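Side-chain contacts in proline dehydrogenase (Bradyrhizobium japonicum USDA 110, PDB 3HAZ), which probably oxidises proline to glutamate in two steps, using an FAD-dependent proline dehydrogenase domain and an NAD-dependent aldehyde dehydrogenase domain: residues 33-38 and 405-410; 43-48 and 432-437; 573-578 and 624-629. All blocks are in the same frame, centred on the assembly; numbering follows the deposited sequence.

Contact 1. Residues 33-38 and 405-410; sequences PPQEAR and VLEMAE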
# COMPACT_ATOMS: atom_id res chain seq x y z
N PRO A 33 40.29 -16.59 -16.70
CA PRO A 33 39.77 -17.75 -15.97
C PRO A 33 40.83 -18.51 -15.17
O PRO A 33 40.54 -18.95 -14.07
CB PRO A 33 39.20 -18.62 -17.09
CG PRO A 33 38.77 -17.64 -18.13
CD PRO A 33 39.82 -16.56 -18.10
N PRO A 34 42.05 -18.68 -15.72
CA PRO A 34 43.07 -19.39 -14.94
C PRO A 34 43.57 -18.57 -13.76
O PRO A 34 43.96 -19.15 -12.75
CB PRO A 34 44.20 -19.61 -15.96
CG PRO A 34 43.55 -19.45 -17.30
CD PRO A 34 42.49 -18.42 -17.10
N GLN A 35 43.58 -17.25 -13.90
CA GLN A 35 44.00 -16.38 -12.81
C GLN A 35 43.00 -16.48 -11.66
O GLN A 35 43.38 -16.63 -10.50
CB GLN A 35 44.09 -14.93 -13.28
CG GLN A 35 45.36 -14.60 -14.05
CD GLN A 35 45.36 -13.17 -14.55
OE1 GLN A 35 44.42 -12.73 -15.22
NE2 GLN A 35 46.42 -12.43 -14.23
N GLU A 36 41.72 -16.39 -12.01
CA GLU A 36 40.63 -16.49 -11.05
C GLU A 36 40.58 -17.87 -10.39
O GLU A 36 40.21 -17.99 -9.21
CB GLU A 36 39.29 -16.19 -11.73
CG GLU A 36 39.12 -14.73 -12.14
CD GLU A 36 39.17 -13.78 -10.95
OE1 GLU A 36 38.86 -14.22 -9.83
OE2 GLU A 36 39.51 -12.59 -11.15
N ALA A 37 40.94 -18.89 -11.15
CA ALA A 37 40.95 -20.26 -10.64
C ALA A 37 42.01 -20.45 -9.56
O ALA A 37 41.74 -21.09 -8.54
CB ALA A 37 41.15 -21.25 -11.79
N ARG A 38 43.20 -19.91 -9.79
CA ARG A 38 44.25 -19.97 -8.77
C ARG A 38 43.82 -19.21 -7.52
O ARG A 38 44.00 -19.67 -6.40
CB ARG A 38 45.58 -19.42 -9.31
CG ARG A 38 46.25 -20.33 -10.36
CD ARG A 38 47.66 -19.86 -10.71
NE ARG A 38 47.65 -18.63 -11.51
CZ ARG A 38 47.55 -18.60 -12.83
NH1 ARG A 38 47.46 -19.73 -13.52
NH2 ARG A 38 47.55 -17.44 -13.48
N VAL A 405 46.22 -10.64 -4.15
CA VAL A 405 47.50 -9.93 -4.23
C VAL A 405 48.62 -10.90 -4.59
O VAL A 405 49.52 -10.56 -5.36
CB VAL A 405 47.83 -9.18 -2.91
CG1 VAL A 405 49.27 -8.67 -2.93
CG2 VAL A 405 46.86 -8.03 -2.70
N LEU A 406 48.57 -12.11 -4.03
CA LEU A 406 49.56 -13.12 -4.35
C LEU A 406 49.57 -13.43 -5.85
O LEU A 406 50.62 -13.45 -6.49
CB LEU A 406 49.32 -14.39 -3.53
CG LEU A 406 50.36 -15.50 -3.64
CD1 LEU A 406 51.75 -15.00 -3.23
CD2 LEU A 406 49.95 -16.69 -2.79
N GLU A 407 48.39 -13.66 -6.42
CA GLU A 407 48.28 -13.97 -7.85
C GLU A 407 48.88 -12.85 -8.71
O GLU A 407 49.58 -13.12 -9.69
CB GLU A 407 46.83 -14.21 -8.25
CG GLU A 407 46.58 -14.19 -9.76
CD GLU A 407 47.29 -15.33 -10.51
OE1 GLU A 407 47.41 -16.43 -9.94
OE2 GLU A 407 47.71 -15.11 -11.66
N MET A 408 48.61 -11.61 -8.34
CA MET A 408 49.10 -10.47 -9.10
C MET A 408 50.61 -10.31 -8.97
O MET A 408 51.26 -9.75 -9.86
CB MET A 408 48.39 -9.19 -8.67
CG MET A 408 46.90 -9.21 -8.95
SD MET A 408 46.16 -7.58 -8.79
CE MET A 408 46.98 -7.01 -7.30
N ALA A 409 51.17 -10.78 -7.87
CA ALA A 409 52.62 -10.71 -7.66
C ALA A 409 53.36 -11.60 -8.65
O ALA A 409 54.50 -11.30 -9.02
CB ALA A 409 52.97 -11.11 -6.23
N GLU A 410 52.72 -12.69 -9.06
CA GLU A 410 53.34 -13.64 -9.98
C GLU A 410 54.58 -14.28 -9.36
O GLU A 410 55.25 -15.09 -10.00
CB GLU A 410 53.69 -12.98 -11.31
CG GLU A 410 52.49 -12.47 -12.09
CD GLU A 410 52.86 -11.91 -13.45
OE1 GLU A 410 53.76 -12.48 -14.11
OE2 GLU A 410 52.26 -10.90 -13.88
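E407 and R38 hold helix 33-50, near the N-terminus, against helix 399-409, which belongs to the TIM-barrel proline dehydrogenase domain, and they illustrate how one carboxylate can carry most of a surface contact. Its tight part is a side-on salt bridge. R38 NE gives its hydrogen to E407 OE1 at 2.7 Å, and R38 NH2 gives one to E407 OE2 at 3.0 Å, the latter nearly straight at 169°. Both oxygens are met on the syn side, though the donors are tilted out of the carboxylate plane, and the guanidinium and carboxylate planes are turned 33° apart. E407 reaches out with CG anti to the backbone N (chi1 166°) and a bend at the next bond, bringing both oxygens to the R38 edge. The two bonds together fix the rotation of each flat group.

The looser side is Q35. Its amide stands perpendicular to the E407 carboxylate, and no hydrogen bond joins the two; Q35 OE1 accepts one from the backbone N of S32. What touches is the aliphatic part, Q35 CG lying 3.4 Å from E407 OE2. R38, although so firmly paired, is exposed to solvent. One face of its guanidinium is covered from within its own helix, P34 O sitting 3.6 Å above the plane, over the centre.

Contact 2. Residues 43-48 and 432-437; sequences ATRLIE and AKDHAD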
# COMPACT_ATOMS: atom_id res chain seq x y z
N ALA A 43 42.40 -19.04 -1.91
CA ALA A 43 41.50 -18.42 -0.95
C ALA A 43 40.63 -19.44 -0.20
O ALA A 43 40.42 -19.31 1.01
CB ALA A 43 40.64 -17.35 -1.63
N THR A 44 40.11 -20.44 -0.91
CA THR A 44 39.35 -21.51 -0.26
C THR A 44 40.22 -22.22 0.77
O THR A 44 39.78 -22.52 1.88
CB THR A 44 38.81 -22.53 -1.28
OG1 THR A 44 37.95 -21.87 -2.22
CG2 THR A 44 38.02 -23.63 -0.57
N ARG A 45 41.47 -22.50 0.41
CA ARG A 45 42.39 -23.16 1.33
C ARG A 45 42.67 -22.31 2.57
O ARG A 45 42.79 -22.84 3.68
CB ARG A 45 43.68 -23.55 0.62
CG ARG A 45 43.50 -24.67 -0.42
CD ARG A 45 44.78 -24.97 -1.16
NE ARG A 45 45.87 -25.40 -0.28
CZ ARG A 45 46.14 -26.67 0.01
NH1 ARG A 45 45.40 -27.64 -0.51
NH2 ARG A 45 47.15 -26.97 0.82
N LEU A 46 42.79 -21.00 2.38
CA LEU A 46 43.03 -20.10 3.50
C LEU A 46 41.83 -20.10 4.44
O LEU A 46 41.99 -20.20 5.66
CB LEU A 46 43.34 -18.68 3.01
CG LEU A 46 44.59 -18.49 2.14
CD1 LEU A 46 44.77 -17.03 1.75
CD2 LEU A 46 45.84 -19.01 2.83
N ILE A 47 40.64 -20.01 3.88
CA ILE A 47 39.41 -19.96 4.67
C ILE A 47 39.12 -21.29 5.38
O ILE A 47 38.63 -21.31 6.51
CB ILE A 47 38.22 -19.52 3.81
CG1 ILE A 47 38.35 -18.05 3.44
CG2 ILE A 47 36.90 -19.79 4.54
CD1 ILE A 47 37.47 -17.64 2.28
N GLU A 48 39.43 -22.40 4.72
CA GLU A 48 39.33 -23.72 5.34
C GLU A 48 40.19 -23.80 6.58
O GLU A 48 39.75 -24.30 7.62
CB GLU A 48 39.74 -24.82 4.36
CG GLU A 48 38.69 -25.15 3.32
CD GLU A 48 39.09 -26.34 2.47
OE1 GLU A 48 40.24 -26.37 2.01
OE2 GLU A 48 38.24 -27.24 2.27
N ALA A 432 51.72 -19.83 4.44
CA ALA A 432 53.13 -20.19 4.51
C ALA A 432 53.32 -21.65 4.14
O ALA A 432 54.28 -22.01 3.47
CB ALA A 432 53.69 -19.91 5.90
N LYS A 433 52.39 -22.49 4.58
CA LYS A 433 52.41 -23.91 4.23
C LYS A 433 52.35 -24.11 2.72
O LYS A 433 53.01 -25.00 2.18
CB LYS A 433 51.25 -24.66 4.88
CG LYS A 433 51.33 -24.81 6.38
CD LYS A 433 50.30 -25.81 6.88
CE LYS A 433 50.16 -25.76 8.39
NZ LYS A 433 51.48 -25.90 9.07
N ASP A 434 51.55 -23.29 2.05
CA ASP A 434 51.32 -23.47 0.62
C ASP A 434 52.32 -22.68 -0.23
O ASP A 434 52.44 -22.91 -1.43
CB ASP A 434 49.89 -23.08 0.25
CG ASP A 434 48.85 -23.97 0.92
OD1 ASP A 434 49.21 -25.09 1.32
OD2 ASP A 434 47.68 -23.56 1.03
N HIS A 435 53.04 -21.76 0.39
CA HIS A 435 54.00 -20.93 -0.33
C HIS A 435 55.20 -20.62 0.54
O HIS A 435 55.21 -19.65 1.30
CB HIS A 435 53.33 -19.65 -0.82
CG HIS A 435 52.06 -19.88 -1.58
ND1 HIS A 435 52.04 -20.13 -2.94
CD2 HIS A 435 50.76 -19.89 -1.18
CE1 HIS A 435 50.79 -20.30 -3.34
NE2 HIS A 435 49.99 -20.16 -2.29
N ALA A 436 56.24 -21.45 0.42
CA ALA A 436 57.41 -21.38 1.28
C ALA A 436 58.16 -20.05 1.18
O ALA A 436 58.83 -19.65 2.13
CB ALA A 436 58.37 -22.55 0.99
N ASP A 437 58.06 -19.39 0.03
CA ASP A 437 58.80 -18.14 -0.18
C ASP A 437 58.08 -16.92 0.38
O ASP A 437 58.62 -15.81 0.37
CB ASP A 437 59.09 -17.94 -1.67
CG ASP A 437 60.09 -18.95 -2.21
OD1 ASP A 437 60.80 -19.59 -1.39
OD2 ASP A 437 60.17 -19.11 -3.45
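R45 meets D434 where helix 33-50, near the N-terminus, lies along the outside of the TIM-barrel domain, against the C-terminal end of helix 425-434. The ionic part of the contact is a two-pronged, side-on salt bridge between these two residues. R45 NE donates to D434 OD2 at 2.9 Å and 172°, while R45 NH2 donates to D434 OD1 at 2.8 Å along a more bent path of 155°. The flat groups are far from coplanar, with guanidinium and carboxylate 55° apart, and both donors reach the oxygens from above the carboxylate plane. The bend of the arginine at chi3 swings the NE edge round to the aspartate. Because H435 already leaves helical geometry, the aspartate carries its negative charge at the end of a helix where the dipole would tend to disfavour it, and the arginine probably offsets this.

A further hydrogen bond, from the uncharged amide of Q430 one turn back on the barrel helix, runs from NE2 to D434 OD2, so that oxygen is gripped twice.

Apolar packing lies beside the bridge: L46 rests on L427 and L431 of the same barrel helix. On the next turn of helix 33-50 the polar contacts pass to another chain, E48 OE2 accepting a hydrogen bond from the backbone N of A151 of the second subunit.

Contact 3. Residues 573-578 and 624-629; sequences IRAAAL and QGRKLF. With SO4 (sulfate ion), chain G.
A575 and R626, the residues that bury the most surface against the other helix, meet as a methyl group laid on a flat cation. A575 CB sits over the centre of the R626 guanidinium, 3.6 Å from R626 CZ. The arginine chain stays extended from CG to NE, so it runs past the alanine and R626 CG also comes within 3.8 Å of A575 CB. R626 NH2 forms a salt bridge with E579 OE2. At the guanidinium edge, near its plane, lies O3 of a sulfate ion probably taken from the crystallisation liquor, to which R626 NE makes a weak hydrogen bond of 2.9 Å and 128°.

R574, third in buried surface, works at the other end of the contact. Its NH2 stands 3.7 Å from F629 CB, while NE is bound to the backbone O of M675, which ties the buried guanidinium to the end of helix 664-675.

Between these two arginines the backbones come closest at A575 and G625, whose CA atoms are 6.6 Å apart. The segment axes approach to 9.5 Å and run at 170°, making an almost exactly antiparallel helix pair, closely approached at an alanine and a glycine, within the aldehyde dehydrogenase fold.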
# COMPACT_ATOMS: atom_id res chain seq x y z
N ILE A 573 5.18 32.34 0.26
CA ILE A 573 5.93 33.50 -0.18
C ILE A 573 6.88 33.99 0.92
O ILE A 573 8.01 34.40 0.64
CB ILE A 573 5.00 34.63 -0.67
CG1 ILE A 573 4.21 34.17 -1.90
CG2 ILE A 573 5.80 35.89 -1.00
CD1 ILE A 573 3.26 35.21 -2.45
N ARG A 574 6.43 33.95 2.17
CA ARG A 574 7.31 34.30 3.28
C ARG A 574 8.46 33.30 3.37
O ARG A 574 9.62 33.69 3.53
CB ARG A 574 6.54 34.36 4.61
CG ARG A 574 5.24 35.16 4.55
CD ARG A 574 4.79 35.64 5.92
NE ARG A 574 4.42 34.55 6.82
CZ ARG A 574 3.17 34.16 7.05
NH1 ARG A 574 2.15 34.76 6.45
NH2 ARG A 574 2.93 33.15 7.89
N ALA A 575 8.14 32.02 3.24
CA ALA A 575 9.14 30.96 3.30
C ALA A 575 10.18 31.11 2.19
O ALA A 575 11.38 30.90 2.39
CB ALA A 575 8.47 29.59 3.21
N ALA A 576 9.70 31.50 1.01
CA ALA A 576 10.58 31.68 -0.14
C ALA A 576 11.58 32.80 0.13
O ALA A 576 12.72 32.75 -0.35
CB ALA A 576 9.77 31.96 -1.41
N ALA A 577 11.16 33.82 0.87
CA ALA A 577 12.06 34.92 1.21
C ALA A 577 13.18 34.43 2.13
O ALA A 577 14.36 34.73 1.91
CB ALA A 577 11.28 36.06 1.86
N LEU A 578 12.82 33.68 3.17
CA LEU A 578 13.82 33.09 4.06
C LEU A 578 14.81 32.22 3.28
O LEU A 578 16.02 32.30 3.50
CB LEU A 578 13.14 32.26 5.16
CG LEU A 578 12.93 32.93 6.52
CD1 LEU A 578 12.19 34.25 6.37
CD2 LEU A 578 12.19 32.02 7.48
N GLN A 624 9.58 24.68 8.58
CA GLN A 624 8.58 24.56 9.65
C GLN A 624 7.45 25.55 9.39
O GLN A 624 6.29 25.28 9.69
CB GLN A 624 9.21 24.83 11.02
CG GLN A 624 10.27 23.82 11.46
CD GLN A 624 9.76 22.39 11.49
OE1 GLN A 624 10.25 21.52 10.77
NE2 GLN A 624 8.75 22.14 12.32
N GLY A 625 7.80 26.71 8.83
CA GLY A 625 6.80 27.71 8.49
C GLY A 625 5.73 27.21 7.55
O GLY A 625 4.54 27.50 7.75
N ARG A 626 6.11 26.46 6.52
CA ARG A 626 5.12 25.94 5.58
C ARG A 626 4.24 24.89 6.24
O ARG A 626 3.05 24.84 5.99
CB ARG A 626 5.78 25.33 4.34
CG ARG A 626 6.47 26.33 3.43
CD ARG A 626 6.87 25.66 2.11
NE ARG A 626 7.51 26.59 1.20
CZ ARG A 626 8.83 26.70 1.06
NH1 ARG A 626 9.33 27.58 0.20
NH2 ARG A 626 9.64 25.94 1.77
N LYS A 627 4.83 24.06 7.08
CA LYS A 627 4.07 23.04 7.76
C LYS A 627 3.04 23.68 8.68
O LYS A 627 1.89 23.24 8.74
CB LYS A 627 4.98 22.14 8.60
CG LYS A 627 5.76 21.08 7.81
CD LYS A 627 6.62 20.24 8.76
CE LYS A 627 7.52 19.27 8.01
NZ LYS A 627 8.43 18.51 8.93
N LEU A 628 3.46 24.70 9.41
CA LEU A 628 2.60 25.31 10.42
C LEU A 628 1.60 26.32 9.84
O LEU A 628 0.44 26.33 10.23
CB LEU A 628 3.44 25.98 11.51
CG LEU A 628 2.68 26.43 12.75
CD1 LEU A 628 1.72 25.35 13.21
CD2 LEU A 628 3.64 26.81 13.88
N PHE A 629 2.06 27.17 8.93
CA PHE A 629 1.25 28.28 8.47
C PHE A 629 0.74 28.09 7.04
O PHE A 629 0.05 28.95 6.50
CB PHE A 629 2.02 29.60 8.57
CG PHE A 629 2.67 29.81 9.92
CD1 PHE A 629 4.05 29.88 10.04
CD2 PHE A 629 1.89 29.93 11.06
CE1 PHE A 629 4.64 30.06 11.28
CE2 PHE A 629 2.48 30.13 12.30
CZ PHE A 629 3.86 30.19 12.41
S SO4 G . 4.50 26.58 -1.41
O1 SO4 G . 4.17 25.17 -1.56
O2 SO4 G . 3.34 27.40 -1.74
O3 SO4 G . 4.90 26.83 -0.02
O4 SO4 G . 5.60 26.92 -2.30

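Contacts 1 and 2 form a pair, with centres 13 Å apart, and both use helix 33-50: its first two turns meet helix 399-409 and a later turn meets helix 425-434. One helix near the N-terminus thus spans two successive helices of the proline dehydrogenase barrel. Along the chain the segments of the two contacts alternate. The two contacts also touch directly, through L406 CD2 and H435 NE2, 3.5 Å apart. Contact 3 comes later in the sequence, after contacts 1 and 2 have closed, and joins two helices within the aldehyde dehydrogenase domain. Its centre lies about 61 and 65 Å from theirs, a distance that reflects the separation of the two catalytic domains.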